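Local coordinates for protein importin subunit beta-1 (Saccharomyces cerevisiae, PDB 5OWU) that carries proteins into the nucleus as the importin beta subunit, associating with importin alpha, which binds the classical nuclear localization signal of the cargo, at residues A[491-496]-A[533-538]; A[501-506]-A[521-526]; A[480-485]-A[528-533]. All coordinates share one frame; numbering follows the deposited sequence. Where two conformers were deposited one is given.

Interaction 1: residues A[491-496]-A[533-538]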
ATOM      1  N   PRO A 491     -17.780  12.837  27.661  1.00 33.93           N
ATOM      2  CA  PRO A 491     -19.037  13.551  27.375  1.00 38.80           C
ATOM      3  C   PRO A 491     -19.851  12.917  26.257  1.00 33.94           C
ATOM      4  O   PRO A 491     -21.086  13.042  26.253  1.00 37.83           O
ATOM      5  CB  PRO A 491     -18.557  14.962  27.002  1.00 38.33           C
ATOM      6  CG  PRO A 491     -17.176  14.760  26.463  1.00 39.77           C
ATOM      7  CD  PRO A 491     -16.594  13.570  27.181  1.00 41.19           C
ATOM      8  N   ILE A 492     -19.211  12.177  25.342  1.00 31.68           N
ATOM      9  CA  ILE A 492     -19.913  11.723  24.144  1.00 31.44           C
ATOM     10  C   ILE A 492     -21.036  10.759  24.493  1.00 29.11           C
ATOM     11  O   ILE A 492     -22.018  10.644  23.745  1.00 27.45           O
ATOM     12  CB  ILE A 492     -18.929  11.086  23.143  1.00 37.23           C
ATOM     13  CG1 ILE A 492     -19.573  10.971  21.758  1.00 34.04           C
ATOM     14  CG2 ILE A 492     -18.481   9.697  23.606  1.00 39.17           C
ATOM     15  CD1 ILE A 492     -19.952  12.306  21.117  1.00 40.09           C
ATOM     16  N   TYR A 493     -20.923  10.050  25.619  1.00 30.02           N
ATOM     17  CA  TYR A 493     -21.945   9.064  25.955  1.00 36.89           C
ATOM     18  C   TYR A 493     -23.282   9.727  26.258  1.00 34.42           C
ATOM     19  O   TYR A 493     -24.334   9.130  25.992  1.00 29.84           O
ATOM     20  CB  TYR A 493     -21.475   8.185  27.118  1.00 34.38           C
ATOM     21  CG  TYR A 493     -20.319   7.295  26.705  1.00 34.07           C
ATOM     22  CD1 TYR A 493     -20.469   6.364  25.686  1.00 28.90           C
ATOM     23  CD2 TYR A 493     -19.069   7.411  27.301  1.00 37.45           C
ATOM     24  CE1 TYR A 493     -19.408   5.558  25.279  1.00 33.25           C
ATOM     25  CE2 TYR A 493     -18.006   6.615  26.902  1.00 39.76           C
ATOM     26  CZ  TYR A 493     -18.184   5.687  25.892  1.00 34.61           C
ATOM     27  OH  TYR A 493     -17.131   4.893  25.493  1.00 34.98           O
ATOM     28  N   ASN A 494     -23.272  10.975  26.741  1.00 37.56           N
ATOM     29  CA  ASN A 494     -24.538  11.680  26.922  1.00 37.84           C
ATOM     30  C   ASN A 494     -25.310  11.813  25.615  1.00 31.34           C
ATOM     31  O   ASN A 494     -26.533  11.990  25.644  1.00 39.78           O
ATOM     32  CB  ASN A 494     -24.297  13.068  27.518  1.00 38.78           C
ATOM     33  CG  ASN A 494     -23.738  13.011  28.926  1.00 52.53           C
ATOM     34  OD1 ASN A 494     -24.132  12.167  29.732  1.00 51.05           O
ATOM     35  ND2 ASN A 494     -22.814  13.914  29.229  1.00 53.38           N
ATOM     36  N   PHE A 495     -24.629  11.715  24.474  1.00 25.32           N
ATOM     37  CA  PHE A 495     -25.255  11.852  23.169  1.00 26.32           C
ATOM     38  C   PHE A 495     -25.433  10.521  22.458  1.00 24.81           C
ATOM     39  O   PHE A 495     -25.907  10.507  21.317  1.00 29.90           O
ATOM     40  CB  PHE A 495     -24.431  12.800  22.288  1.00 31.61           C
ATOM     41  CG  PHE A 495     -24.257  14.169  22.882  1.00 34.85           C
ATOM     42  CD1 PHE A 495     -25.218  15.155  22.690  1.00 32.53           C
ATOM     43  CD2 PHE A 495     -23.141  14.464  23.642  1.00 30.20           C
ATOM     44  CE1 PHE A 495     -25.057  16.416  23.245  1.00 31.79           C
ATOM     45  CE2 PHE A 495     -22.974  15.719  24.197  1.00 39.13           C
ATOM     46  CZ  PHE A 495     -23.938  16.693  24.002  1.00 30.26           C
ATOM     47  N   TYR A 496     -25.075   9.407  23.101  1.00 31.40           N
ATOM     48  CA  TYR A 496     -25.162   8.112  22.424  1.00 26.06           C
ATOM     49  C   TYR A 496     -26.559   7.825  21.890  1.00 26.85           C
ATOM     50  O   TYR A 496     -26.685   7.484  20.701  1.00 32.83           O
ATOM     51  CB  TYR A 496     -24.692   7.002  23.371  1.00 35.85           C
ATOM     52  CG  TYR A 496     -23.487   6.233  22.866  1.00 34.69           C
ATOM     53  CD1 TYR A 496     -22.262   6.861  22.695  1.00 31.78           C
ATOM     54  CD2 TYR A 496     -23.574   4.882  22.573  1.00 31.09           C
ATOM     55  CE1 TYR A 496     -21.161   6.168  22.248  1.00 27.92           C
ATOM     56  CE2 TYR A 496     -22.470   4.173  22.119  1.00 30.75           C
ATOM     57  CZ  TYR A 496     -21.270   4.821  21.957  1.00 30.26           C
ATOM     58  OH  TYR A 496     -20.171   4.123  21.505  1.00 31.00           O
ATOM     59  N   ASP A 533     -21.406   0.296  29.691  1.00 29.61           N
ATOM     60  CA  ASP A 533     -22.610  -0.186  30.356  1.00 36.78           C
ATOM     61  C   ASP A 533     -23.630   0.932  30.527  1.00 32.74           C
ATOM     62  O   ASP A 533     -24.839   0.683  30.464  1.00 30.09           O
ATOM     63  CB  ASP A 533     -22.253  -0.807  31.705  1.00 48.80           C
ATOM     64  CG  ASP A 533     -21.531  -2.142  31.560  1.00 49.94           C
ATOM     65  OD1 ASP A 533     -21.840  -2.898  30.608  1.00 48.71           O
ATOM     66  OD2 ASP A 533     -20.652  -2.433  32.396  1.00 47.50           O
ATOM     67  N   THR A 534     -23.162   2.172  30.697  1.00 27.68           N
ATOM     68  CA  THR A 534     -24.067   3.299  30.891  1.00 34.63           C
ATOM     69  C   THR A 534     -24.980   3.516  29.693  1.00 34.47           C
ATOM     70  O   THR A 534     -26.031   4.145  29.843  1.00 40.51           O
ATOM     71  CB  THR A 534     -23.270   4.579  31.174  1.00 51.32           C
ATOM     72  OG1 THR A 534     -22.430   4.381  32.320  1.00 59.81           O
ATOM     73  CG2 THR A 534     -24.197   5.753  31.455  1.00 51.72           C
ATOM     74  N   VAL A 535     -24.608   3.018  28.512  1.00 32.71           N
ATOM     75  CA  VAL A 535     -25.437   3.191  27.323  1.00 31.17           C
ATOM     76  C   VAL A 535     -25.883   1.822  26.828  1.00 39.85           C
ATOM     77  O   VAL A 535     -26.135   1.634  25.631  1.00 34.27           O
ATOM     78  CB  VAL A 535     -24.698   3.976  26.220  1.00 31.00           C
ATOM     79  CG1 VAL A 535     -24.405   5.411  26.682  1.00 34.65           C
ATOM     80  CG2 VAL A 535     -23.413   3.282  25.817  1.00 42.37           C
ATOM     81  N   ALA A 536     -26.011   0.864  27.751  1.00 36.02           N
ATOM     82  CA  ALA A 536     -26.457  -0.474  27.365  1.00 42.34           C
ATOM     83  C   ALA A 536     -27.704  -0.417  26.488  1.00 44.49           C
ATOM     84  O   ALA A 536     -27.787  -1.110  25.466  1.00 40.39           O
ATOM     85  CB  ALA A 536     -26.717  -1.317  28.613  1.00 44.74           C
ATOM     86  N   GLU A 537     -28.672   0.432  26.847  1.00 40.89           N
ATOM     87  CA  GLU A 537     -29.912   0.478  26.080  1.00 35.67           C
ATOM     88  C   GLU A 537     -29.642   0.774  24.609  1.00 44.57           C
ATOM     89  O   GLU A 537     -30.220   0.125  23.728  1.00 41.66           O
ATOM     90  CB  GLU A 537     -30.876   1.510  26.669  1.00 41.46           C
ATOM     91  CG  GLU A 537     -32.317   1.325  26.185  1.00 58.09           C
ATOM     92  CD  GLU A 537     -33.306   2.258  26.865  1.00 64.59           C
ATOM     93  OE1 GLU A 537     -33.218   3.487  26.651  1.00 69.68           O
ATOM     94  OE2 GLU A 537     -34.172   1.760  27.618  1.00 59.35           O
ATOM     95  N   THR A 538     -28.745   1.725  24.311  1.00 34.28           N
ATOM     96  CA  THR A 538     -28.500   2.043  22.907  1.00 27.35           C
ATOM     97  C   THR A 538     -27.867   0.859  22.195  1.00 31.67           C
ATOM     98  O   THR A 538     -28.184   0.588  21.031  1.00 32.49           O
ATOM     99  CB  THR A 538     -27.616   3.288  22.752  1.00 29.07           C
ATOM    100  OG1 THR A 538     -26.258   2.975  23.098  1.00 48.28           O
ATOM    101  CG2 THR A 538     -28.124   4.409  23.621  1.00 30.63           C
TER

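Interaction 2: residues A[501-506]-A[521-526]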
ATOM      1  N   ASP A 501     -29.777   6.959  17.224  1.00 36.07           N
ATOM      2  CA  ASP A 501     -31.023   7.156  16.495  1.00 31.22           C
ATOM      3  C   ASP A 501     -30.732   7.744  15.121  1.00 40.06           C
ATOM      4  O   ASP A 501     -31.152   7.195  14.091  1.00 38.99           O
ATOM      5  CB  ASP A 501     -31.966   8.052  17.297  1.00 40.13           C
ATOM      6  CG  ASP A 501     -33.211   8.414  16.531  1.00 48.50           C
ATOM      7  OD1 ASP A 501     -34.158   7.603  16.523  1.00 56.56           O
ATOM      8  OD2 ASP A 501     -33.243   9.506  15.930  1.00 50.61           O
ATOM      9  N   GLY A 502     -29.921   8.804  15.079  1.00 34.98           N
ATOM     10  CA  GLY A 502     -29.610   9.412  13.800  1.00 27.94           C
ATOM     11  C   GLY A 502     -28.967   8.420  12.853  1.00 32.39           C
ATOM     12  O   GLY A 502     -29.358   8.309  11.685  1.00 29.52           O
ATOM     13  N   LEU A 503     -28.001   7.649  13.360  1.00 24.31           N
ATOM     14  CA  LEU A 503     -27.295   6.718  12.493  1.00 24.12           C
ATOM     15  C   LEU A 503     -28.250   5.653  11.981  1.00 30.11           C
ATOM     16  O   LEU A 503     -28.209   5.294  10.796  1.00 27.63           O
ATOM     17  CB  LEU A 503     -26.117   6.096  13.243  1.00 24.31           C
ATOM     18  CG  LEU A 503     -24.915   7.026  13.476  1.00 25.04           C
ATOM     19  CD1 LEU A 503     -23.890   6.398  14.400  1.00 23.07           C
ATOM     20  CD2 LEU A 503     -24.267   7.373  12.159  1.00 23.76           C
ATOM     21  N   ILE A 504     -29.169   5.187  12.836  1.00 34.28           N
ATOM     22  CA  ILE A 504     -30.111   4.180  12.360  1.00 31.20           C
ATOM     23  C   ILE A 504     -30.905   4.757  11.203  1.00 31.33           C
ATOM     24  O   ILE A 504     -31.077   4.111  10.160  1.00 35.31           O
ATOM     25  CB  ILE A 504     -31.016   3.687  13.506  1.00 37.43           C
ATOM     26  CG1 ILE A 504     -30.224   2.765  14.439  1.00 30.73           C
ATOM     27  CG2 ILE A 504     -32.231   2.928  12.952  1.00 35.40           C
ATOM     28  CD1 ILE A 504     -30.987   2.350  15.691  1.00 31.14           C
ATOM     29  N   GLY A 505     -31.306   6.023  11.328  1.00 31.47           N
ATOM     30  CA  GLY A 505     -32.055   6.654  10.259  1.00 27.31           C
ATOM     31  C   GLY A 505     -31.293   6.650   8.951  1.00 36.65           C
ATOM     32  O   GLY A 505     -31.865   6.378   7.892  1.00 26.99           O
ATOM     33  N   ALA A 506     -29.987   6.932   9.007  1.00 33.08           N
ATOM     34  CA  ALA A 506     -29.205   6.951   7.777  1.00 28.85           C
ATOM     35  C   ALA A 506     -28.976   5.540   7.270  1.00 24.62           C
ATOM     36  O   ALA A 506     -28.914   5.317   6.052  1.00 25.66           O
ATOM     37  CB  ALA A 506     -27.866   7.662   8.001  1.00 28.67           C
ATOM     38  N   PHE A 521     -23.691   2.498   8.541  1.00 25.64           N
ATOM     39  CA  PHE A 521     -23.471   1.199   9.166  1.00 23.06           C
ATOM     40  C   PHE A 521     -22.085   1.144   9.789  1.00 27.22           C
ATOM     41  O   PHE A 521     -21.921   0.646  10.914  1.00 24.60           O
ATOM     42  CB  PHE A 521     -23.667   0.078   8.148  1.00 25.89           C
ATOM     43  CG  PHE A 521     -25.108  -0.338   7.980  1.00 25.94           C
ATOM     44  CD1 PHE A 521     -25.725  -1.131   8.934  1.00 31.90           C
ATOM     45  CD2 PHE A 521     -25.837   0.059   6.872  1.00 26.53           C
ATOM     46  CE1 PHE A 521     -27.044  -1.525   8.787  1.00 32.18           C
ATOM     47  CE2 PHE A 521     -27.156  -0.328   6.722  1.00 27.41           C
ATOM     48  CZ  PHE A 521     -27.760  -1.125   7.689  1.00 23.89           C
ATOM     49  N   SER A 522     -21.083   1.704   9.104  1.00 25.03           N
ATOM     50  CA  SER A 522     -19.748   1.710   9.683  0.63 27.46           C
ATOM     51  C   SER A 522     -19.747   2.447  11.016  1.00 28.83           C
ATOM     52  O   SER A 522     -19.162   1.965  11.994  1.00 28.12           O
ATOM     53  CB  SER A 522     -18.744   2.337   8.717  0.63 26.64           C
ATOM     54  OG  SER A 522     -17.437   2.259   9.255  0.63 28.32           O
ATOM     55  N   ALA A 523     -20.434   3.594  11.087  1.00 23.06           N
ATOM     56  CA  ALA A 523     -20.444   4.336  12.341  1.00 24.85           C
ATOM     57  C   ALA A 523     -21.150   3.537  13.421  1.00 23.76           C
ATOM     58  O   ALA A 523     -20.707   3.534  14.580  1.00 24.73           O
ATOM     59  CB  ALA A 523     -21.097   5.706  12.155  1.00 25.40           C
ATOM     60  N   LEU A 524     -22.193   2.786  13.049  1.00 24.02           N
ATOM     61  CA  LEU A 524     -22.852   1.948  14.041  1.00 25.64           C
ATOM     62  C   LEU A 524     -21.873   0.946  14.627  1.00 25.85           C
ATOM     63  O   LEU A 524     -21.888   0.683  15.836  1.00 29.93           O
ATOM     64  CB  LEU A 524     -24.060   1.235  13.429  1.00 26.48           C
ATOM     65  CG  LEU A 524     -25.300   2.102  13.186  1.00 27.84           C
ATOM     66  CD1 LEU A 524     -26.381   1.255  12.550  1.00 27.79           C
ATOM     67  CD2 LEU A 524     -25.807   2.737  14.469  1.00 25.09           C
ATOM     68  N   THR A 525     -20.980   0.409  13.796  1.00 25.70           N
ATOM     69  CA  THR A 525     -19.992  -0.519  14.322  1.00 29.03           C
ATOM     70  C   THR A 525     -19.142   0.172  15.377  1.00 27.69           C
ATOM     71  O   THR A 525     -18.954  -0.350  16.485  1.00 26.13           O
ATOM     72  CB  THR A 525     -19.144  -1.076  13.182  1.00 34.00           C
ATOM     73  OG1 THR A 525     -19.992  -1.848  12.313  1.00 32.96           O
ATOM     74  CG2 THR A 525     -18.041  -1.966  13.711  1.00 29.35           C
ATOM     75  N   THR A 526     -18.679   1.387  15.073  1.00 26.83           N
ATOM     76  CA  THR A 526     -17.948   2.162  16.069  1.00 24.50           C
ATOM     77  C   THR A 526     -18.788   2.332  17.330  1.00 30.08           C
ATOM     78  O   THR A 526     -18.299   2.114  18.448  1.00 27.67           O
ATOM     79  CB  THR A 526     -17.551   3.523  15.480  1.00 28.09           C
ATOM     80  OG1 THR A 526     -16.632   3.328  14.400  1.00 28.17           O
ATOM     81  CG2 THR A 526     -16.902   4.411  16.524  1.00 25.37           C
TER

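Interaction 3: residues A[480-485]-A[528-533]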
ATOM      1  N   LEU A 480     -15.543  11.593  16.486  1.00 24.50           N
ATOM      2  CA  LEU A 480     -15.943  12.092  17.797  1.00 24.91           C
ATOM      3  C   LEU A 480     -15.911  10.988  18.836  1.00 30.39           C
ATOM      4  O   LEU A 480     -15.353  11.162  19.928  1.00 29.80           O
ATOM      5  CB  LEU A 480     -17.342  12.700  17.733  1.00 31.72           C
ATOM      6  CG  LEU A 480     -17.460  14.129  17.226  1.00 36.52           C
ATOM      7  CD1 LEU A 480     -18.931  14.474  17.045  1.00 41.21           C
ATOM      8  CD2 LEU A 480     -16.791  15.100  18.187  1.00 30.66           C
ATOM      9  N   VAL A 481     -16.531   9.847  18.524  1.00 23.97           N
ATOM     10  CA  VAL A 481     -16.601   8.759  19.492  1.00 23.67           C
ATOM     11  C   VAL A 481     -15.206   8.227  19.794  1.00 26.11           C
ATOM     12  O   VAL A 481     -14.843   8.012  20.957  1.00 30.65           O
ATOM     13  CB  VAL A 481     -17.537   7.650  18.976  1.00 26.31           C
ATOM     14  CG1 VAL A 481     -17.486   6.416  19.878  1.00 27.46           C
ATOM     15  CG2 VAL A 481     -18.952   8.179  18.876  1.00 35.91           C
ATOM     16  N   GLU A 482     -14.400   8.013  18.751  1.00 32.08           N
ATOM     17  CA  GLU A 482     -13.061   7.464  18.947  1.00 30.91           C
ATOM     18  C   GLU A 482     -12.210   8.370  19.829  1.00 30.03           C
ATOM     19  O   GLU A 482     -11.481   7.892  20.709  1.00 32.08           O
ATOM     20  CB  GLU A 482     -12.380   7.250  17.592  1.00 26.18           C
ATOM     21  CG  GLU A 482     -12.812   5.993  16.861  1.00 29.99           C
ATOM     22  CD  GLU A 482     -12.148   5.850  15.504  1.00 37.33           C
ATOM     23  OE1 GLU A 482     -11.508   6.818  15.041  1.00 37.23           O
ATOM     24  OE2 GLU A 482     -12.272   4.770  14.895  1.00 33.46           O
ATOM     25  N   GLN A 483     -12.290   9.681  19.617  1.00 24.53           N
ATOM     26  CA  GLN A 483     -11.412  10.593  20.334  1.00 27.15           C
ATOM     27  C   GLN A 483     -11.942  10.978  21.706  1.00 34.43           C
ATOM     28  O   GLN A 483     -11.148  11.351  22.571  1.00 31.62           O
ATOM     29  CB  GLN A 483     -11.175  11.852  19.493  1.00 26.29           C
ATOM     30  CG  GLN A 483     -10.460  11.567  18.188  1.00 34.92           C
ATOM     31  CD  GLN A 483      -9.053  11.048  18.414  1.00 42.68           C
ATOM     32  OE1 GLN A 483      -8.672   9.997  17.902  1.00 46.44           O
ATOM     33  NE2 GLN A 483      -8.279  11.788  19.193  1.00 39.79           N
ATOM     34  N   LEU A 484     -13.250  10.887  21.942  1.00 32.51           N
ATOM     35  CA  LEU A 484     -13.798  11.307  23.224  1.00 30.24           C
ATOM     36  C   LEU A 484     -14.097  10.153  24.169  1.00 44.73           C
ATOM     37  O   LEU A 484     -14.204  10.381  25.379  1.00 39.51           O
ATOM     38  CB  LEU A 484     -15.074  12.127  23.008  1.00 27.91           C
ATOM     39  CG  LEU A 484     -14.862  13.454  22.275  1.00 31.16           C
ATOM     40  CD1 LEU A 484     -16.183  14.125  21.975  1.00 31.22           C
ATOM     41  CD2 LEU A 484     -13.984  14.382  23.105  1.00 37.92           C
ATOM     42  N   ALA A 485     -14.211   8.926  23.661  1.00 42.37           N
ATOM     43  CA  ALA A 485     -14.620   7.817  24.515  1.00 44.74           C
ATOM     44  C   ALA A 485     -13.605   7.535  25.618  1.00 46.91           C
ATOM     45  O   ALA A 485     -13.984   7.062  26.696  1.00 55.71           O
ATOM     46  CB  ALA A 485     -14.838   6.564  23.670  1.00 52.41           C
ATOM     47  N   VAL A 528     -20.982   0.485  18.563  1.00 29.19           N
ATOM     48  CA  VAL A 528     -21.013  -0.764  19.307  1.00 29.63           C
ATOM     49  C   VAL A 528     -19.701  -0.953  20.043  1.00 32.59           C
ATOM     50  O   VAL A 528     -19.672  -1.235  21.246  1.00 30.31           O
ATOM     51  CB  VAL A 528     -21.299  -1.947  18.366  1.00 34.55           C
ATOM     52  CG1 VAL A 528     -21.116  -3.279  19.105  1.00 29.02           C
ATOM     53  CG2 VAL A 528     -22.690  -1.841  17.804  1.00 29.13           C
ATOM     54  N   GLU A 529     -18.592  -0.743  19.339  1.00 28.89           N
ATOM     55  CA  GLU A 529     -17.308  -1.152  19.882  1.00 29.77           C
ATOM     56  C   GLU A 529     -16.889  -0.270  21.051  1.00 31.43           C
ATOM     57  O   GLU A 529     -16.192  -0.738  21.955  1.00 27.55           O
ATOM     58  CB  GLU A 529     -16.279  -1.163  18.757  1.00 38.62           C
ATOM     59  CG  GLU A 529     -16.575  -2.309  17.760  1.00 43.92           C
ATOM     60  CD  GLU A 529     -15.711  -2.291  16.513  1.00 49.12           C
ATOM     61  OE1 GLU A 529     -15.245  -1.200  16.117  1.00 45.75           O
ATOM     62  OE2 GLU A 529     -15.514  -3.380  15.922  1.00 48.26           O
ATOM     63  N   TYR A 530     -17.354   0.978  21.093  1.00 31.72           N
ATOM     64  CA  TYR A 530     -17.046   1.869  22.202  1.00 24.90           C
ATOM     65  C   TYR A 530     -18.155   1.950  23.243  1.00 24.07           C
ATOM     66  O   TYR A 530     -18.017   2.708  24.207  1.00 27.63           O
ATOM     67  CB  TYR A 530     -16.732   3.273  21.672  1.00 29.64           C
ATOM     68  CG  TYR A 530     -15.367   3.362  21.027  1.00 28.05           C
ATOM     69  CD1 TYR A 530     -15.191   3.074  19.679  1.00 30.45           C
ATOM     70  CD2 TYR A 530     -14.253   3.714  21.775  1.00 35.31           C
ATOM     71  CE1 TYR A 530     -13.935   3.146  19.091  1.00 31.05           C
ATOM     72  CE2 TYR A 530     -12.996   3.786  21.199  1.00 42.65           C
ATOM     73  CZ  TYR A 530     -12.844   3.507  19.859  1.00 34.82           C
ATOM     74  OH  TYR A 530     -11.597   3.591  19.291  1.00 41.78           O
ATOM     75  N   ALA A 531     -19.237   1.188  23.097  1.00 30.52           N
ATOM     76  CA  ALA A 531     -20.347   1.314  24.036  1.00 29.38           C
ATOM     77  C   ALA A 531     -19.916   0.881  25.431  1.00 30.74           C
ATOM     78  O   ALA A 531     -19.126  -0.049  25.594  1.00 30.36           O
ATOM     79  CB  ALA A 531     -21.551   0.491  23.576  1.00 29.46           C
ATOM     80  N   THR A 532     -20.421   1.586  26.436  1.00 33.11           N
ATOM     81  CA  THR A 532     -20.193   1.267  27.836  1.00 33.77           C
ATOM     82  C   THR A 532     -21.498   0.792  28.456  1.00 31.57           C
ATOM     83  O   THR A 532     -22.574   0.891  27.856  1.00 33.89           O
ATOM     84  CB  THR A 532     -19.674   2.491  28.599  1.00 37.74           C
ATOM     85  OG1 THR A 532     -20.661   3.526  28.539  1.00 38.42           O
ATOM     86  CG2 THR A 532     -18.381   3.001  27.993  1.00 41.14           C
ATOM     87  N   ASP A 533     -21.406   0.296  29.691  1.00 29.61           N
ATOM     88  CA  ASP A 533     -22.610  -0.186  30.356  1.00 36.78           C
ATOM     89  C   ASP A 533     -23.630   0.932  30.527  1.00 32.74           C
ATOM     90  O   ASP A 533     -24.839   0.683  30.464  1.00 30.09           O
ATOM     91  CB  ASP A 533     -22.253  -0.807  31.705  1.00 48.80           C
ATOM     92  CG  ASP A 533     -21.531  -2.142  31.560  1.00 49.94           C
ATOM     93  OD1 ASP A 533     -21.840  -2.898  30.608  1.00 48.71           O
ATOM     94  OD2 ASP A 533     -20.652  -2.433  32.396  1.00 47.50           O
TER

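Interaction 1: residues A[491-496]-A[533-538]
V535 sets both of its methyls against Y496, the two side chains crossing at about a right angle. CG1 of V535 lies 3.7 Å from Y496 CB, while V535 CG2 comes obliquely to the ring, 3.6 Å from Y496 CD2. A beta-branched residue suits the place, because each methyl finds its own part of the tyrosine; V535 CG1 also reaches the turn before Y496, 3.8 Å from Y493 O. This is a junction between consecutive HEAT repeats: Y496 opens the first helix of HEAT 12, and V535 is the N-cap residue of helix 536-553, the first of HEAT 13. One turn on, T538 meets the same ring. T538 OG1 stands between the backbone N and the carbonyl carbon (chi1 73°), which turns it back to donate to V535 O at 2.9 Å. That bond falls on a lone pair in the carbonyl plane, with a C=O...O angle of 142°. Held there, T538 OG1 lies in the plane of the Y496 ring at its edge, 3.3 Å from Y496 CD2, so a polar atom faces the C-H rim. The other end of Y496 is fixed by a hydrogen bond from its hydroxyl to M527 O on helix 516-530.

Interaction 2: residues A[501-506]-A[521-526]
L503 and L524 lean on each other where helices 496-507 and 516-530 pass with their axes 9.2 Å apart and their directions 149° from one another, roughly antiparallel. The bumps are leucine branches and the main hollow is an alanine. The first bond of the L503 side chain aims at the partner helix, and the chain ends in a fork: A523 CB sits opposite the fork, 3.6 Å from L503 CD1 and equally 3.6 Å from L503 CD2. A single methyl suits A523, since it is low enough for both prongs to settle against it.

The return bump comes from L524. Its CG lies anti to its own carbonyl carbon (chi1 -75°), and from there the branch bends toward the other helix although the first bond does not aim at it. L524 CD2 slips in at the root of L503, 3.6 Å from L503 CB and 4.1 Å from L503 CD1. It therefore fills the hollow beside the stem of L503, with I504 forming a more distant wall: I504 CG1 is 4.4 Å from L524 CD2. I504 starts away from the partner helix, so it offers this flank rather than its tip. The two leucines fit offset: L524 puts its CD2 branch against the base of L503, while the fork of L503 passes it to straddle A523. No hydrogen bond crosses the interface, as expected of purely aliphatic partners.

Neighbours extend the same apolar layer. I478 of helix 467-484 packs on A523, while F545 of helix 536-553 touches both I504 and L524, so the preceding and following repeats each lay a helix against this pair. Two antiparallel helices with small and branched aliphatic residues interlocked between them form the hairpin of a HEAT repeat, here HEAT 12, which contains both segments.

Interaction 3: residues A[480-485]-A[528-533]
Y530 reaches from helix 516-530 across to V481 and E482 of helix 467-484 and A485 just after them. The two helices are the second members of consecutive HEAT repeats, 12 and 11, so the tyrosine spans the joint between neighbouring units of the solenoid. Y530 CB comes first, 3.7 Å from V481 CG1; the two side chains run past each other in opposite directions, and the same methyl also reaches Y530 CG at 3.9 Å. The V481 methyl is placed for this by its torsion (chi1 172°), which carries CG1 to the position opposite the backbone N.

Beyond CG the ring divides its contacts. On one side Y530 CD2 rests 3.5 Å from A485 CB, an oblique approach in which the small methyl lets the ring come close; CE2 still touches that methyl, more loosely. On the other side CD1 remains near V481 CG1, and Y530 CE1 passes on to E482, whose CG is 3.8 Å away. E482 CA lies 4.0 Å above the plane of the Y530 ring over one face, offset toward the rim, so the backbone of E482 covers that part of the face, while its CB and CG run on past the hydroxyl end. Its carboxylate plane is turned 56° from the ring plane. A glutamate suits this partly exposed place: its methylenes pass the end of the ring and its carboxylate lies beyond them. The like charges of E529 OE1 and E482 OE2 stay 6.8 Å apart.

Close to Y530, K586 NZ is hydrogen-bonded to V528 O and to A531 O, one carbonyl in the last turn of helix 516-530 and one just beyond; its charge would probably favour both. At the tip of the tyrosine, OH meets a methylene rather than the carboxylate: Y530 OH is 3.6 Å from E482 CG.

Overall arrangement
All three contacts lie on HEAT 12 and its borders. Interaction 2 holds that repeat's two helices together, interaction 3 joins its second helix back to HEAT 11, and interaction 1 joins its beginning forward to HEAT 13. Interactions 1 and 3 are the closest, with centres about 8 Å apart, and are tied by a probable hydrogen bond between Y493 OH and Y530 O, 2.7 Å long; the same hydroxyl, Y493 OH, lies 3.4 Å from A485 CB. Interaction 2 sits farther along, its centre about 14 Å from that of interaction 1 and 13 Å from that of interaction 3, which it meets where T526 CG2 packs 4.0 Å from V481 CG1.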